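Local coordinates for uncharacterized protein MG376 homolog (Mycoplasma pneumoniae, PDB 2HQL), which probably binds single-stranded DNA as a small two-subunit protein with an OB fold, at residues Gly15-Ser20 / Glu61-Lys66; Ile50-Asn53 / Glu59-Lys62; Leu76-Glu81 / Trp87-Glu92; Lys34-Arg37 / Arg42-Thr45. One frame throughout, in Å; residues are numbered along the deposited sequence.

Interaction 1: residues Gly15-Ser20 / Glu61-Lys66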
loop_
_atom_site.group_PDB
_atom_site.type_symbol
_atom_site.label_atom_id
_atom_site.label_comp_id
_atom_site.label_asym_id
_atom_site.label_seq_id
_atom_site.Cartn_x
_atom_site.Cartn_y
_atom_site.Cartn_z
ATOM N N GLY A 15 10.233 1.009 -8.164
ATOM C CA GLY A 15 9.806 1.923 -9.203
ATOM C C GLY A 15 10.902 2.906 -9.538
ATOM O O GLY A 15 12.003 2.835 -8.991
ATOM N N GLU A 16 10.598 3.831 -10.442
ATOM C CA GLU A 16 11.553 4.850 -10.854
ATOM C C GLU A 16 11.338 6.133 -10.056
ATOM O O GLU A 16 10.231 6.660 -10.003
ATOM C CB GLU A 16 11.400 5.126 -12.360
ATOM C CG GLU A 16 11.911 6.499 -12.847
ATOM C CD GLU A 16 13.340 6.489 -13.367
ATOM O OE1 GLU A 16 13.599 5.821 -14.389
ATOM O OE2 GLU A 16 14.205 7.158 -12.758
ATOM N N ILE A 17 12.404 6.625 -9.433
ATOM C CA ILE A 17 12.352 7.856 -8.652
ATOM C C ILE A 17 11.917 9.010 -9.561
ATOM O O ILE A 17 12.561 9.291 -10.581
ATOM C CB ILE A 17 13.738 8.172 -8.054
ATOM C CG1 ILE A 17 14.247 6.946 -7.284
ATOM C CG2 ILE A 17 13.656 9.414 -7.171
ATOM C CD1 ILE A 17 15.647 7.085 -6.695
ATOM N N GLU A 18 10.835 9.687 -9.188
ATOM C CA GLU A 18 10.306 10.782 -9.995
ATOM C C GLU A 18 10.616 12.179 -9.457
ATOM O O GLU A 18 10.771 13.129 -10.226
ATOM C CB GLU A 18 8.793 10.622 -10.140
ATOM C CG GLU A 18 8.360 9.367 -10.888
ATOM C CD GLU A 18 8.759 9.391 -12.346
ATOM O OE1 GLU A 18 8.448 10.402 -13.006
ATOM O OE2 GLU A 18 9.370 8.414 -12.836
ATOM N N SER A 19 10.688 12.291 -8.133
ATOM C CA SER A 19 10.967 13.547 -7.454
ATOM C C SER A 19 11.091 13.222 -5.980
ATOM O O SER A 19 10.786 12.108 -5.569
ATOM C CB SER A 19 9.825 14.532 -7.671
ATOM O OG SER A 19 8.643 14.060 -7.068
ATOM N N SER A 20 11.538 14.185 -5.182
ATOM C CA SER A 20 11.698 13.953 -3.751
ATOM C C SER A 20 11.990 15.254 -3.015
ATOM O O SER A 20 12.403 16.231 -3.626
ATOM C CB SER A 20 12.848 12.969 -3.508
ATOM O OG SER A 20 14.088 13.541 -3.885
ATOM N N GLU A 61 18.229 9.762 0.210
ATOM C CA GLU A 61 18.644 10.921 -0.574
ATOM C C GLU A 61 19.893 10.613 -1.404
ATOM O O GLU A 61 20.046 11.116 -2.515
ATOM C CB GLU A 61 18.896 12.105 0.356
ATOM C CG GLU A 61 19.552 13.281 -0.319
ATOM C CD GLU A 61 19.770 14.435 0.625
ATOM O OE1 GLU A 61 20.347 14.219 1.713
ATOM O OE2 GLU A 61 19.361 15.557 0.273
ATOM N N LYS A 62 20.781 9.784 -0.859
ATOM C CA LYS A 62 21.994 9.397 -1.564
ATOM C C LYS A 62 21.663 8.403 -2.682
ATOM O O LYS A 62 22.088 8.581 -3.826
ATOM C CB LYS A 62 23.000 8.795 -0.578
ATOM C CG LYS A 62 23.565 9.835 0.380
ATOM C CD LYS A 62 24.529 9.246 1.406
ATOM C CE LYS A 62 25.218 10.362 2.181
ATOM N NZ LYS A 62 26.014 9.858 3.323
ATOM N N HIS A 63 20.905 7.361 -2.350
ATOM C CA HIS A 63 20.497 6.370 -3.341
ATOM C C HIS A 63 19.751 7.126 -4.425
ATOM O O HIS A 63 19.705 6.706 -5.576
ATOM C CB HIS A 63 19.566 5.335 -2.708
ATOM C CG HIS A 63 19.004 4.342 -3.681
ATOM N ND1 HIS A 63 18.323 4.716 -4.813
ATOM C CD2 HIS A 63 19.021 2.986 -3.676
ATOM C CE1 HIS A 63 17.940 3.634 -5.473
ATOM N NE2 HIS A 63 18.351 2.574 -4.804
ATOM N N THR A 64 19.167 8.251 -4.038
ATOM C CA THR A 64 18.429 9.093 -4.965
ATOM C C THR A 64 19.370 9.845 -5.917
ATOM O O THR A 64 19.085 10.001 -7.104
ATOM C CB THR A 64 17.552 10.091 -4.172
ATOM O OG1 THR A 64 16.252 9.517 -3.969
ATOM C CG2 THR A 64 17.446 11.422 -4.884
ATOM N N LYS A 65 20.500 10.311 -5.409
ATOM C CA LYS A 65 21.421 11.037 -6.266
ATOM C C LYS A 65 22.407 10.099 -6.941
ATOM O O LYS A 65 23.450 10.535 -7.425
ATOM C CB LYS A 65 22.158 12.116 -5.463
ATOM C CG LYS A 65 21.247 13.253 -5.046
ATOM C CD LYS A 65 21.993 14.352 -4.329
ATOM C CE LYS A 65 21.040 15.471 -3.902
ATOM N NZ LYS A 65 21.717 16.619 -3.211
ATOM N N LYS A 66 22.054 8.816 -7.004
ATOM C CA LYS A 66 22.923 7.806 -7.609
ATOM C C LYS A 66 22.209 6.826 -8.550
ATOM O O LYS A 66 22.784 6.396 -9.553
ATOM C CB LYS A 66 23.625 7.028 -6.500
ATOM C CG LYS A 66 24.651 6.027 -6.963
ATOM C CD LYS A 66 25.241 5.352 -5.755
ATOM C CE LYS A 66 26.163 4.232 -6.132
ATOM N NZ LYS A 66 26.655 3.552 -4.902
#
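Ile-17 reaches from strand 9-22 to the last turn of helix 54-64, where Thr-64 and His-63 receive it. Its CB bond points toward the helix, and there the side chain divides. Ile-17 CG2 stops 4.1 Å from Thr-64 OG1. The other branch, CG1, lies beside the backbone N and anti to the carbonyl carbon (chi1 -53°), and with chi2 extended it carries CD1 furthest toward the helix. This methyl is the chief point of touch: Ile-17 CD1 lies 3.7 Å from Thr-64 OG1 and 3.8 Å from Thr-64 CA. It also comes to the edge of the imidazole, near the ring plane, with Ile-17 CD1 4.0 Å from His-63 ND1. A looser second contact brings Ser-20 OG to 4.1 Å from Thr-64 CG2. Ile-17 and Ser-20 stand three residues apart yet both point to the helix, because a classic beta bulge lies between them, Glu-18 and Ser-19 together facing Thr-32. The interface is small, 158 Å² in all, and made by van der Waals contact; Thr-64 OG1 has a weak hydrogen bond to Leu-60 O within the helix. Around this pair, Ile-17 also packs on Val-31 and Ile-70. From the helix, Glu-61 packs on Phe-29 of strand 28-39 and His-63 on Ile-70 of strand 69-81, so the helix end is seated against strands on both sides of strand 9-22.

Interaction 2: residues Ile50-Asn53 / Glu59-Lys62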
loop_
_atom_site.group_PDB
_atom_site.type_symbol
_atom_site.label_atom_id
_atom_site.label_comp_id
_atom_site.label_asym_id
_atom_site.label_seq_id
_atom_site.Cartn_x
_atom_site.Cartn_y
_atom_site.Cartn_z
ATOM N N ILE A 50 6.874 7.443 -0.985
ATOM C CA ILE A 50 7.563 6.699 0.046
ATOM C C ILE A 50 8.399 7.689 0.845
ATOM O O ILE A 50 8.667 8.796 0.377
ATOM C CB ILE A 50 8.475 5.619 -0.583
ATOM C CG1 ILE A 50 9.534 6.269 -1.475
ATOM C CG2 ILE A 50 7.641 4.673 -1.441
ATOM C CD1 ILE A 50 10.550 5.290 -2.011
ATOM N N TYR A 51 8.787 7.311 2.058
ATOM C CA TYR A 51 9.610 8.194 2.882
ATOM C C TYR A 51 10.493 7.396 3.825
ATOM O O TYR A 51 10.376 6.177 3.904
ATOM C CB TYR A 51 8.756 9.175 3.701
ATOM C CG TYR A 51 7.914 8.556 4.795
ATOM C CD1 TYR A 51 6.626 8.089 4.528
ATOM C CD2 TYR A 51 8.402 8.437 6.096
ATOM C CE1 TYR A 51 5.839 7.518 5.538
ATOM C CE2 TYR A 51 7.625 7.865 7.115
ATOM C CZ TYR A 51 6.344 7.407 6.825
ATOM O OH TYR A 51 5.570 6.836 7.810
ATOM N N ALA A 52 11.379 8.101 4.528
ATOM C CA ALA A 52 12.291 7.489 5.486
ATOM C C ALA A 52 12.733 8.515 6.522
ATOM O O ALA A 52 12.724 9.718 6.270
ATOM C CB ALA A 52 13.502 6.923 4.767
ATOM N N ASN A 53 13.118 8.022 7.691
ATOM C CA ASN A 53 13.574 8.868 8.786
ATOM C C ASN A 53 14.998 8.504 9.221
ATOM O O ASN A 53 15.538 7.475 8.803
ATOM C CB ASN A 53 12.627 8.719 9.974
ATOM C CG ASN A 53 11.300 9.390 9.740
ATOM O OD1 ASN A 53 11.169 10.602 9.908
ATOM N ND2 ASN A 53 10.311 8.611 9.340
ATOM N N GLU A 59 20.257 7.895 3.503
ATOM C CA GLU A 59 20.623 6.815 2.593
ATOM C C GLU A 59 19.738 6.990 1.360
ATOM O O GLU A 59 20.187 6.869 0.218
ATOM C CB GLU A 59 20.308 5.455 3.205
ATOM C CG GLU A 59 21.121 5.075 4.418
ATOM C CD GLU A 59 20.665 3.754 5.012
ATOM O OE1 GLU A 59 20.594 2.757 4.251
ATOM O OE2 GLU A 59 20.374 3.710 6.234
ATOM N N LEU A 60 18.466 7.282 1.618
ATOM C CA LEU A 60 17.480 7.475 0.566
ATOM C C LEU A 60 17.891 8.614 -0.371
ATOM O O LEU A 60 17.912 8.451 -1.598
ATOM C CB LEU A 60 16.105 7.749 1.200
ATOM C CG LEU A 60 14.856 7.796 0.306
ATOM C CD1 LEU A 60 14.851 6.597 -0.646
ATOM C CD2 LEU A 60 13.595 7.808 1.184
ATOM N N GLU A 61 18.229 9.762 0.210
ATOM C CA GLU A 61 18.644 10.921 -0.574
ATOM C C GLU A 61 19.893 10.613 -1.404
ATOM O O GLU A 61 20.046 11.116 -2.515
ATOM C CB GLU A 61 18.896 12.105 0.356
ATOM C CG GLU A 61 19.552 13.281 -0.319
ATOM C CD GLU A 61 19.770 14.435 0.625
ATOM O OE1 GLU A 61 20.347 14.219 1.713
ATOM O OE2 GLU A 61 19.361 15.557 0.273
ATOM N N LYS A 62 20.781 9.784 -0.859
ATOM C CA LYS A 62 21.994 9.397 -1.564
ATOM C C LYS A 62 21.663 8.403 -2.682
ATOM O O LYS A 62 22.088 8.581 -3.826
ATOM C CB LYS A 62 23.000 8.795 -0.578
ATOM C CG LYS A 62 23.565 9.835 0.380
ATOM C CD LYS A 62 24.529 9.246 1.406
ATOM C CE LYS A 62 25.218 10.362 2.181
ATOM N NZ LYS A 62 26.014 9.858 3.323
#
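Leu-60 presses one methyl onto Ala-52, joining helix 54-64 to the strand that leads into it. In the OB fold this helix sits between the third and fourth strands and covers one end of the curled sheet, and the Leu-60 contact belongs to that cover. The first shell is compact: Leu-60 CD2 lies 3.7 Å from Ala-52 CB and 4.0 Å from Ala-52 N, and it approaches the carbonyl carbon of the preceding residue, Tyr-51 C, at 4.1 Å. One branch therefore meets both the small side chain and the backbone beside it. The CB bonds of both Ala-52 and Leu-60 point toward the opposite segment, and the leucine CG continues that course, anti to its nitrogen (chi1 -172°), which brings CD2 up to the strand. The CA atoms of Ala-52 and Leu-60 are 7.2 Å apart, and the alanine methyl is met directly by the leucine branch.

Further out, Leu-60 also packs on Val-31, Ile-70 and Ile-93, from three other strands, placing it within the apolar core. The strand is held in position by backbone hydrogen bonds on both flanks: Ile-50 with Val-31 and Ala-52 with Phe-29, and Tyr-51 with Ile-91 and Ile-93. On the helix, Glu-61 is tied through OE2 to Trp-22 NE1. Tyr-51 turns its side chain away from the helix. Ile-50 points toward it but stands farther off, its CD1 remaining 4.7 Å from CD1 of Leu-60.

Interaction 3: residues Leu76-Glu81 / Trp87-Glu92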
loop_
_atom_site.group_PDB
_atom_site.type_symbol
_atom_site.label_atom_id
_atom_site.label_comp_id
_atom_site.label_asym_id
_atom_site.label_seq_id
_atom_site.Cartn_x
_atom_site.Cartn_y
_atom_site.Cartn_z
ATOM N N LEU A 76 2.901 0.046 4.984
ATOM C CA LEU A 76 1.866 0.893 4.410
ATOM C C LEU A 76 1.149 1.749 5.465
ATOM O O LEU A 76 0.533 1.226 6.397
ATOM C CB LEU A 76 0.867 0.025 3.649
ATOM C CG LEU A 76 0.060 0.719 2.554
ATOM C CD1 LEU A 76 0.990 1.404 1.565
ATOM C CD2 LEU A 76 -0.791 -0.302 1.849
ATOM N N ARG A 77 1.254 3.072 5.302
ATOM C CA ARG A 77 0.640 4.067 6.192
ATOM C C ARG A 77 -0.323 4.945 5.396
ATOM O O ARG A 77 -0.398 4.848 4.180
ATOM C CB ARG A 77 1.712 4.987 6.798
ATOM C CG ARG A 77 2.884 4.287 7.437
ATOM C CD ARG A 77 2.420 3.384 8.555
ATOM N NE ARG A 77 3.512 3.040 9.457
ATOM C CZ ARG A 77 3.381 2.234 10.502
ATOM N NH1 ARG A 77 2.209 1.686 10.766
ATOM N NH2 ARG A 77 4.417 1.989 11.289
ATOM N N THR A 78 -1.046 5.809 6.099
ATOM C CA THR A 78 -1.972 6.728 5.468
ATOM C C THR A 78 -2.114 7.969 6.336
ATOM O O THR A 78 -1.755 7.957 7.512
ATOM C CB THR A 78 -3.401 6.135 5.314
ATOM O OG1 THR A 78 -3.985 5.969 6.610
ATOM C CG2 THR A 78 -3.376 4.801 4.581
ATOM N N TYR A 79 -2.625 9.045 5.739
ATOM C CA TYR A 79 -2.904 10.283 6.463
ATOM C C TYR A 79 -4.187 10.813 5.841
ATOM O O TYR A 79 -4.554 10.408 4.738
ATOM C CB TYR A 79 -1.760 11.311 6.352
ATOM C CG TYR A 79 -1.552 11.932 4.988
ATOM C CD1 TYR A 79 -0.742 11.322 4.038
ATOM C CD2 TYR A 79 -2.143 13.157 4.658
ATOM C CE1 TYR A 79 -0.520 11.916 2.798
ATOM C CE2 TYR A 79 -1.925 13.758 3.418
ATOM C CZ TYR A 79 -1.113 13.133 2.497
ATOM O OH TYR A 79 -0.880 13.720 1.270
ATOM N N LEU A 80 -4.882 11.695 6.542
ATOM C CA LEU A 80 -6.126 12.231 6.016
ATOM C C LEU A 80 -6.032 13.484 5.153
ATOM O O LEU A 80 -5.345 14.451 5.480
ATOM C CB LEU A 80 -7.097 12.515 7.154
ATOM C CG LEU A 80 -8.429 13.150 6.753
ATOM C CD1 LEU A 80 -9.299 12.120 6.040
ATOM C CD2 LEU A 80 -9.118 13.684 8.003
ATOM N N GLU A 81 -6.747 13.442 4.037
ATOM C CA GLU A 81 -6.849 14.562 3.123
ATOM C C GLU A 81 -8.170 15.174 3.618
ATOM O O GLU A 81 -9.246 14.846 3.119
ATOM C CB GLU A 81 -6.997 14.043 1.692
ATOM C CG GLU A 81 -7.034 15.125 0.642
ATOM C CD GLU A 81 -5.651 15.660 0.324
ATOM O OE1 GLU A 81 -4.745 15.504 1.174
ATOM O OE2 GLU A 81 -5.466 16.241 -0.771
ATOM N N TRP A 87 -8.272 9.197 2.593
ATOM C CA TRP A 87 -7.101 8.833 3.374
ATOM C C TRP A 87 -6.032 8.446 2.374
ATOM O O TRP A 87 -6.109 7.392 1.751
ATOM C CB TRP A 87 -7.406 7.660 4.301
ATOM C CG TRP A 87 -8.334 8.029 5.385
ATOM C CD1 TRP A 87 -9.666 8.287 5.270
ATOM C CD2 TRP A 87 -7.992 8.273 6.749
ATOM N NE1 TRP A 87 -10.178 8.682 6.482
ATOM C CE2 TRP A 87 -9.168 8.682 7.408
ATOM C CE3 TRP A 87 -6.802 8.187 7.480
ATOM C CZ2 TRP A 87 -9.189 9.008 8.762
ATOM C CZ3 TRP A 87 -6.824 8.510 8.820
ATOM C CH2 TRP A 87 -8.006 8.914 9.450
ATOM N N LYS A 88 -5.046 9.316 2.210
ATOM C CA LYS A 88 -3.963 9.098 1.261
ATOM C C LYS A 88 -2.994 8.042 1.779
ATOM O O LYS A 88 -2.862 7.863 2.980
ATOM C CB LYS A 88 -3.230 10.426 1.003
ATOM C CG LYS A 88 -4.123 11.555 0.475
ATOM C CD LYS A 88 -4.444 11.359 -0.991
ATOM C CE LYS A 88 -5.621 12.228 -1.462
ATOM N NZ LYS A 88 -6.057 11.887 -2.860
ATOM N N THR A 89 -2.328 7.340 0.866
ATOM C CA THR A 89 -1.366 6.295 1.226
ATOM C C THR A 89 0.118 6.653 1.009
ATOM O O THR A 89 0.491 7.261 -0.001
ATOM C CB THR A 89 -1.668 5.013 0.437
ATOM O OG1 THR A 89 -2.906 4.468 0.893
ATOM C CG2 THR A 89 -0.575 3.988 0.617
ATOM N N THR A 90 0.952 6.271 1.973
ATOM C CA THR A 90 2.402 6.492 1.902
ATOM C C THR A 90 3.089 5.244 2.443
ATOM O O THR A 90 2.519 4.528 3.267
ATOM C CB THR A 90 2.884 7.693 2.773
ATOM O OG1 THR A 90 2.578 7.449 4.153
ATOM C CG2 THR A 90 2.224 8.980 2.331
ATOM N N ILE A 91 4.303 4.971 1.980
ATOM C CA ILE A 91 5.023 3.809 2.475
ATOM C C ILE A 91 6.219 4.220 3.306
ATOM O O ILE A 91 7.111 4.900 2.818
ATOM C CB ILE A 91 5.560 2.892 1.350
ATOM C CG1 ILE A 91 4.430 2.509 0.380
ATOM C CG2 ILE A 91 6.181 1.631 1.969
ATOM C CD1 ILE A 91 4.142 3.563 -0.674
ATOM N N GLU A 92 6.214 3.792 4.567
ATOM C CA GLU A 92 7.292 4.055 5.508
ATOM C C GLU A 92 8.394 3.048 5.203
ATOM O O GLU A 92 8.253 1.854 5.465
ATOM C CB GLU A 92 6.798 3.854 6.938
ATOM C CG GLU A 92 7.780 4.304 7.996
ATOM C CD GLU A 92 7.355 3.873 9.367
ATOM O OE1 GLU A 92 6.145 3.626 9.536
ATOM O OE2 GLU A 92 8.213 3.788 10.271
#
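The beta hairpin formed by strands 69-81 and 86-96, the fourth and fifth strands of the OB fold, supplies this contact. Arg-77 and Thr-90 form a hydrogen-bonded antiparallel pair, with Arg-77 N to Thr-90 O at 2.8 Å and Thr-90 N to Arg-77 O at 3.0 Å. On the face shared by Arg-77, Tyr-79, Lys-88 and Thr-90, the guanidinium grips Glu-92 side-on, Arg-77 NE to Glu-92 OE1 at 2.7 Å and Arg-77 NH2 to the same oxygen at 3.0 Å. Two nitrogens meeting one oxygen, which lies almost in the guanidinium plane, should steady the guanidinium. Tyr-79 carries its ring between backbone N and carbonyl carbon (chi1 69°), a setting that leans it toward the partner strand and puts one face over Lys-88 CB, a CH-pi contact 3.9 Å from the centroid. On the other face, Leu-80 CD1 lies 3.7 Å from the centroid of the Trp-87 five-membered ring, only 18° off the ring normal. Thr-78 OG1 comes to the edge of the same indole, 3.7 Å from Trp-87 CE3, but its hydrogen bond goes to Asp-46 of the second subunit. That subunit also brings Tyr-47 against Trp-87 and Tyr-48 to Leu-76 O. Within the chain, strand 42-53 flanks strand 86-96, bonding Ile-91 through Val-49 and Tyr-51, while Tyr-51 packs on Arg-77, Thr-90 and Glu-92.

Interaction 4: residues Lys34-Arg37 / Arg42-Thr45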
loop_
_atom_site.group_PDB
_atom_site.type_symbol
_atom_site.label_atom_id
_atom_site.label_comp_id
_atom_site.label_asym_id
_atom_site.label_seq_id
_atom_site.Cartn_x
_atom_site.Cartn_y
_atom_site.Cartn_z
ATOM N N LYS A 34 7.407 5.874 -9.506
ATOM C CA LYS A 34 6.503 5.513 -10.594
ATOM C C LYS A 34 6.691 4.029 -10.898
ATOM O O LYS A 34 7.818 3.537 -10.972
ATOM C CB LYS A 34 6.833 6.304 -11.864
ATOM C CG LYS A 34 6.146 5.755 -13.124
ATOM C CD LYS A 34 6.634 6.410 -14.426
ATOM C CE LYS A 34 8.079 6.033 -14.767
ATOM N NZ LYS A 34 8.544 6.652 -16.055
ATOM N N GLN A 35 5.587 3.313 -11.063
ATOM C CA GLN A 35 5.646 1.897 -11.405
ATOM C C GLN A 35 4.753 1.756 -12.622
ATOM O O GLN A 35 3.646 2.280 -12.619
ATOM C CB GLN A 35 5.106 1.022 -10.265
ATOM C CG GLN A 35 5.344 -0.467 -10.492
ATOM C CD GLN A 35 4.967 -1.336 -9.308
ATOM O OE1 GLN A 35 3.796 -1.676 -9.106
ATOM N NE2 GLN A 35 5.966 -1.697 -8.509
ATOM N N MET A 36 5.221 1.067 -13.661
ATOM C CA MET A 36 4.410 0.898 -14.870
ATOM C C MET A 36 3.168 0.034 -14.648
ATOM O O MET A 36 3.193 -0.957 -13.918
ATOM C CB MET A 36 5.260 0.331 -16.008
ATOM C CG MET A 36 6.475 1.203 -16.351
ATOM S SD MET A 36 6.072 2.978 -16.448
ATOM C CE MET A 36 5.029 3.034 -17.913
ATOM N N ARG A 37 2.083 0.435 -15.301
ATOM C CA ARG A 37 0.784 -0.209 -15.190
ATOM C C ARG A 37 0.188 -0.359 -16.593
ATOM O O ARG A 37 0.515 0.397 -17.506
ATOM C CB ARG A 37 -0.130 0.687 -14.333
ATOM C CG ARG A 37 -1.555 0.202 -14.067
ATOM C CD ARG A 37 -1.596 -0.946 -13.066
ATOM N NE ARG A 37 -2.940 -1.154 -12.539
ATOM C CZ ARG A 37 -3.546 -0.317 -11.699
ATOM N NH1 ARG A 37 -2.919 0.776 -11.287
ATOM N NH2 ARG A 37 -4.794 -0.549 -11.297
ATOM N N ARG A 42 -3.071 -0.365 -23.232
ATOM C CA ARG A 42 -2.416 0.901 -22.938
ATOM C C ARG A 42 -1.406 0.767 -21.812
ATOM O O ARG A 42 -1.686 0.162 -20.785
ATOM C CB ARG A 42 -3.467 1.946 -22.574
ATOM C CG ARG A 42 -4.434 2.235 -23.709
ATOM C CD ARG A 42 -3.708 2.871 -24.903
ATOM N NE ARG A 42 -2.805 3.937 -24.462
ATOM C CZ ARG A 42 -2.540 5.053 -25.143
ATOM N NH1 ARG A 42 -3.108 5.278 -26.314
ATOM N NH2 ARG A 42 -1.703 5.954 -24.643
ATOM N N LEU A 43 -0.215 1.316 -22.022
ATOM C CA LEU A 43 0.836 1.274 -21.015
ATOM C C LEU A 43 0.724 2.620 -20.318
ATOM O O LEU A 43 0.831 3.678 -20.949
ATOM C CB LEU A 43 2.225 1.132 -21.649
ATOM C CG LEU A 43 3.298 0.318 -20.900
ATOM C CD1 LEU A 43 4.642 0.963 -21.168
ATOM C CD2 LEU A 43 3.047 0.258 -19.389
ATOM N N PHE A 44 0.516 2.559 -19.009
ATOM C CA PHE A 44 0.319 3.740 -18.199
ATOM C C PHE A 44 1.294 3.792 -17.006
ATOM O O PHE A 44 2.376 3.224 -17.057
ATOM C CB PHE A 44 -1.142 3.749 -17.732
ATOM C CG PHE A 44 -1.587 5.055 -17.196
ATOM C CD1 PHE A 44 -1.929 6.095 -18.055
ATOM C CD2 PHE A 44 -1.596 5.282 -15.824
ATOM C CE1 PHE A 44 -2.270 7.355 -17.548
ATOM C CE2 PHE A 44 -1.928 6.527 -15.307
ATOM C CZ PHE A 44 -2.268 7.571 -16.168
ATOM N N THR A 45 0.901 4.451 -15.923
ATOM C CA THR A 45 1.776 4.581 -14.773
ATOM C C THR A 45 1.055 4.679 -13.424
ATOM O O THR A 45 -0.080 5.140 -13.345
ATOM C CB THR A 45 2.670 5.822 -14.970
ATOM O OG1 THR A 45 3.336 6.147 -13.750
ATOM C CG2 THR A 45 1.825 7.015 -15.408
#
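Met-36 crosses Leu-43 at about a right angle, its terminal CE lying 3.7 Å from Leu-43 CD2. The methionine reaches there because it bends at both chi2 and chi3, folding CE over toward the partner strand; its very short approach to Phe-44 O is doubtful. Farther along the same face, Lys-34 crosses Thr-45, its aliphatic CG 3.9 Å from Thr-45 CB. These side chains belong to the hairpin of strands 28-39 and 42-53, in which the axes of segments 34-37 and 42-45 run antiparallel, 4.4 Å apart at closest and 160° between directions. Arg-37 and Phe-44 pair through their backbones. Phe-44 N gives a short bond of 2.6 Å to Arg-37 O, tilted 22° from the carbonyl plane; Arg-37 N reaches Phe-44 O at 3.3 Å, a weak bond to an oxygen whose position is less certain. Leu-43 CD2 also lies 3.2 Å from Arg-37 O.

Arg-37 and Phe-44 share the opposite face of the hairpin. Arg-37 NH1 forms a salt bridge with Asp-46 OD2 and a hydrogen bond with Thr-78 O of the second subunit, where the Phe-44 ring also meets Trp-87, planes about 20° apart. The chemistry is thus divided by face: mainly aliphatic packing where Met-36 and Thr-45 lie, and a charged and an aromatic group turned to the neighbouring subunit on the other, consistent with an arm used in dimer assembly.

In the fold
All four contacts draw on one curled sheet and the helix that covers it. Interactions 1 and 2 fix successive parts of helix 54-64, with centres about 9 Å apart, against strands 9-22 and 42-53, the first and third of the sheet. Interaction 2 meets interaction 3 through Tyr-51 N and Ile-91 O, 3.0 Å apart and probably hydrogen-bonded, and interaction 1 meets interaction 4 through Glu-16 N and Lys-34 O at 2.8 Å. Interactions 3 and 4 lie apart within a chain, centres about 21 Å and nearest atoms about 10 Å, yet both hairpins face the second subunit and are brought together in the dimer.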